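Local coordinates for rhamnose ABC transporter, rhamnose-binding protein (Actinomyces odontolyticus ATCC 17982, PDB 5BQ3) that probably binds a sugar, as the carbohydrate-binding component of a rhamnose-type ABC transporter, at residues Gly54-Ala59 with Val277-Gly282. Numbering follows the deposited sequence.
Sequences GEIGFA and VAAYAG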
ATOM      1  N   GLY A  54      13.194 -16.531  -7.447  1.00 41.43           N
ATOM      2  CA  GLY A  54      14.113 -17.045  -8.456  1.00 42.99           C
ATOM      3  C   GLY A  54      15.553 -16.736  -8.100  1.00 48.12           C
ATOM      4  O   GLY A  54      16.428 -17.590  -8.260  1.00 49.56           O
ATOM      5  N   GLU A  55      15.801 -15.507  -7.588  1.00 43.89           N
ATOM      6  CA  GLU A  55      17.108 -15.024  -7.131  1.00 44.41           C
ATOM      7  C   GLU A  55      17.592 -15.838  -5.928  1.00 47.63           C
ATOM      8  O   GLU A  55      18.763 -16.216  -5.876  1.00 48.75           O
ATOM      9  CB  GLU A  55      17.041 -13.532  -6.756  1.00 44.95           C
ATOM     10  CG  GLU A  55      17.013 -12.577  -7.936  1.00 56.42           C
ATOM     11  CD  GLU A  55      16.856 -11.110  -7.583  1.00 76.18           C
ATOM     12  OE1 GLU A  55      17.358 -10.688  -6.515  1.00 65.14           O
ATOM     13  OE2 GLU A  55      16.250 -10.373  -8.394  1.00 75.07           O
ATOM     14  N   ILE A  56      16.678 -16.101  -4.966  1.00 42.12           N
ATOM     15  CA  ILE A  56      16.916 -16.876  -3.742  1.00 41.31           C
ATOM     16  C   ILE A  56      17.301 -18.320  -4.127  1.00 47.31           C
ATOM     17  O   ILE A  56      18.290 -18.853  -3.614  1.00 47.97           O
ATOM     18  CB  ILE A  56      15.664 -16.810  -2.810  1.00 42.02           C
ATOM     19  CG1 ILE A  56      15.452 -15.386  -2.256  1.00 40.78           C
ATOM     20  CG2 ILE A  56      15.762 -17.811  -1.665  1.00 42.74           C
ATOM     21  CD1 ILE A  56      14.020 -15.036  -1.870  1.00 43.45           C
ATOM     22  N   GLY A  57      16.532 -18.914  -5.041  1.00 44.19           N
ATOM     23  CA  GLY A  57      16.773 -20.262  -5.537  1.00 45.32           C
ATOM     24  C   GLY A  57      15.810 -21.312  -5.027  1.00 49.76           C
ATOM     25  O   GLY A  57      16.228 -22.439  -4.750  1.00 50.58           O
ATOM     26  N   PHE A  58      14.507 -20.962  -4.919  1.00 45.22           N
ATOM     27  CA  PHE A  58      13.454 -21.887  -4.488  1.00 44.35           C
ATOM     28  C   PHE A  58      13.243 -22.968  -5.547  1.00 49.40           C
ATOM     29  O   PHE A  58      13.305 -22.668  -6.745  1.00 49.88           O
ATOM     30  CB  PHE A  58      12.136 -21.139  -4.226  1.00 44.59           C
ATOM     31  CG  PHE A  58      11.982 -20.529  -2.852  1.00 44.86           C
ATOM     32  CD1 PHE A  58      11.495 -21.282  -1.790  1.00 47.42           C
ATOM     33  CD2 PHE A  58      12.268 -19.186  -2.634  1.00 46.18           C
ATOM     34  CE1 PHE A  58      11.328 -20.711  -0.525  1.00 47.43           C
ATOM     35  CE2 PHE A  58      12.100 -18.615  -1.368  1.00 47.95           C
ATOM     36  CZ  PHE A  58      11.631 -19.382  -0.323  1.00 45.86           C
ATOM     37  N   ALA A  59      13.006 -24.218  -5.109  1.00 46.13           N
ATOM     38  CA  ALA A  59      12.782 -25.368  -5.992  1.00 46.98           C
ATOM     39  C   ALA A  59      11.478 -25.222  -6.781  1.00 50.31           C
ATOM     40  O   ALA A  59      11.459 -25.506  -7.978  1.00 51.55           O
ATOM     41  CB  ALA A  59      12.765 -26.655  -5.184  1.00 48.15           C
ATOM     42  N   VAL A 277      10.407  -8.184  -0.836  1.00 33.52           N
ATOM     43  CA  VAL A 277      10.761  -8.249   0.592  1.00 32.88           C
ATOM     44  C   VAL A 277      10.102  -9.481   1.240  1.00 35.55           C
ATOM     45  O   VAL A 277      10.765 -10.188   1.999  1.00 35.63           O
ATOM     46  CB  VAL A 277      10.398  -6.927   1.342  1.00 36.08           C
ATOM     47  CG1 VAL A 277      10.589  -7.054   2.853  1.00 36.14           C
ATOM     48  CG2 VAL A 277      11.215  -5.752   0.809  1.00 36.26           C
ATOM     49  N   ALA A 278       8.822  -9.751   0.906  1.00 30.95           N
ATOM     50  CA  ALA A 278       8.040 -10.874   1.433  1.00 30.27           C
ATOM     51  C   ALA A 278       8.664 -12.237   1.097  1.00 34.90           C
ATOM     52  O   ALA A 278       8.714 -13.103   1.967  1.00 34.60           O
ATOM     53  CB  ALA A 278       6.618 -10.807   0.908  1.00 30.36           C
ATOM     54  N   ALA A 279       9.156 -12.416  -0.147  1.00 32.54           N
ATOM     55  CA  ALA A 279       9.793 -13.654  -0.601  1.00 33.01           C
ATOM     56  C   ALA A 279      11.118 -13.883   0.127  1.00 37.77           C
ATOM     57  O   ALA A 279      11.434 -15.028   0.455  1.00 38.80           O
ATOM     58  CB  ALA A 279      10.012 -13.613  -2.103  1.00 34.24           C
ATOM     59  N   TYR A 280      11.874 -12.796   0.408  1.00 33.57           N
ATOM     60  CA  TYR A 280      13.145 -12.859   1.139  1.00 34.02           C
ATOM     61  C   TYR A 280      12.899 -13.100   2.628  1.00 37.73           C
ATOM     62  O   TYR A 280      13.698 -13.783   3.270  1.00 37.73           O
ATOM     63  CB  TYR A 280      13.979 -11.583   0.926  1.00 35.34           C
ATOM     64  CG  TYR A 280      14.886 -11.659  -0.285  1.00 37.60           C
ATOM     65  CD1 TYR A 280      16.167 -12.197  -0.190  1.00 40.92           C
ATOM     66  CD2 TYR A 280      14.457 -11.213  -1.531  1.00 37.82           C
ATOM     67  CE1 TYR A 280      17.000 -12.284  -1.305  1.00 42.65           C
ATOM     68  CE2 TYR A 280      15.281 -11.295  -2.652  1.00 39.87           C
ATOM     69  CZ  TYR A 280      16.549 -11.838  -2.537  1.00 47.90           C
ATOM     70  OH  TYR A 280      17.363 -11.910  -3.642  1.00 50.15           O
ATOM     71  N   ALA A 281      11.785 -12.551   3.164  1.00 34.25           N
ATOM     72  CA  ALA A 281      11.365 -12.704   4.559  1.00 34.20           C
ATOM     73  C   ALA A 281      10.963 -14.146   4.850  1.00 39.78           C
ATOM     74  O   ALA A 281      11.298 -14.669   5.910  1.00 40.95           O
ATOM     75  CB  ALA A 281      10.210 -11.769   4.866  1.00 33.67           C
ATOM     76  N   GLY A 282      10.277 -14.774   3.897  1.00 36.17           N
ATOM     77  CA  GLY A 282       9.834 -16.159   3.982  1.00 36.49           C
ATOM     78  C   GLY A 282      10.982 -17.140   3.878  1.00 42.29           C
ATOM     79  O   GLY A 282      10.990 -18.158   4.574  1.00 42.97           O
TER
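Ile56 lies over one face of the Tyr280 ring, the two side chains running past each other in opposite directions. Its CD1 methyl sits almost on the ring normal, 3.7 Å from the centroid of the Tyr280 ring, a CH-pi contact, while CG1 rests 3.6 Å from Tyr280 CE1, on the hydroxyl side of the ring. With CG1 anti to its own carbonyl carbon (chi1 -67°), the isoleucine sends its longer branch toward helix 271-287, where Ile56 CD1 reaches Ala279 O at 3.5 Å and lies 4.3 Å from Ala279 CB. The short side chain of Ala279 is consistent with close packing here, and it touches Ala52 and Phe32. The contact joins the C-terminal end of helix 40-56 to helix 271-287, two helices packed beside the six-stranded parallel sheet in one lobe of the two-lobed periplasmic binding protein fold. Just past helix 40-56, Gly57 takes a positive phi of 106°; a CB there would press on the carbonyl O of Ile56, which suits glycine. The chain then turns so that Phe58 brings its ring edge, at CE2, toward Ala279 O. Glu55 crosses Tyr280 at about a right angle, its carboxylate tilted 66° from the ring plane. Tyrosine offers Ile56 a flat face and still reaches this glutamate: Tyr280 OH, 3.1 Å from Glu55 OE1, may donate to it, though that proton has another acceptor nearby, and OE1 is also hydrogen-bonded to Tyr276 OH. An alanine in place of Tyr280 would probably open a gap beneath Ile56 CD1 and leave Glu55 OE1 without this phenol, relying on Tyr276.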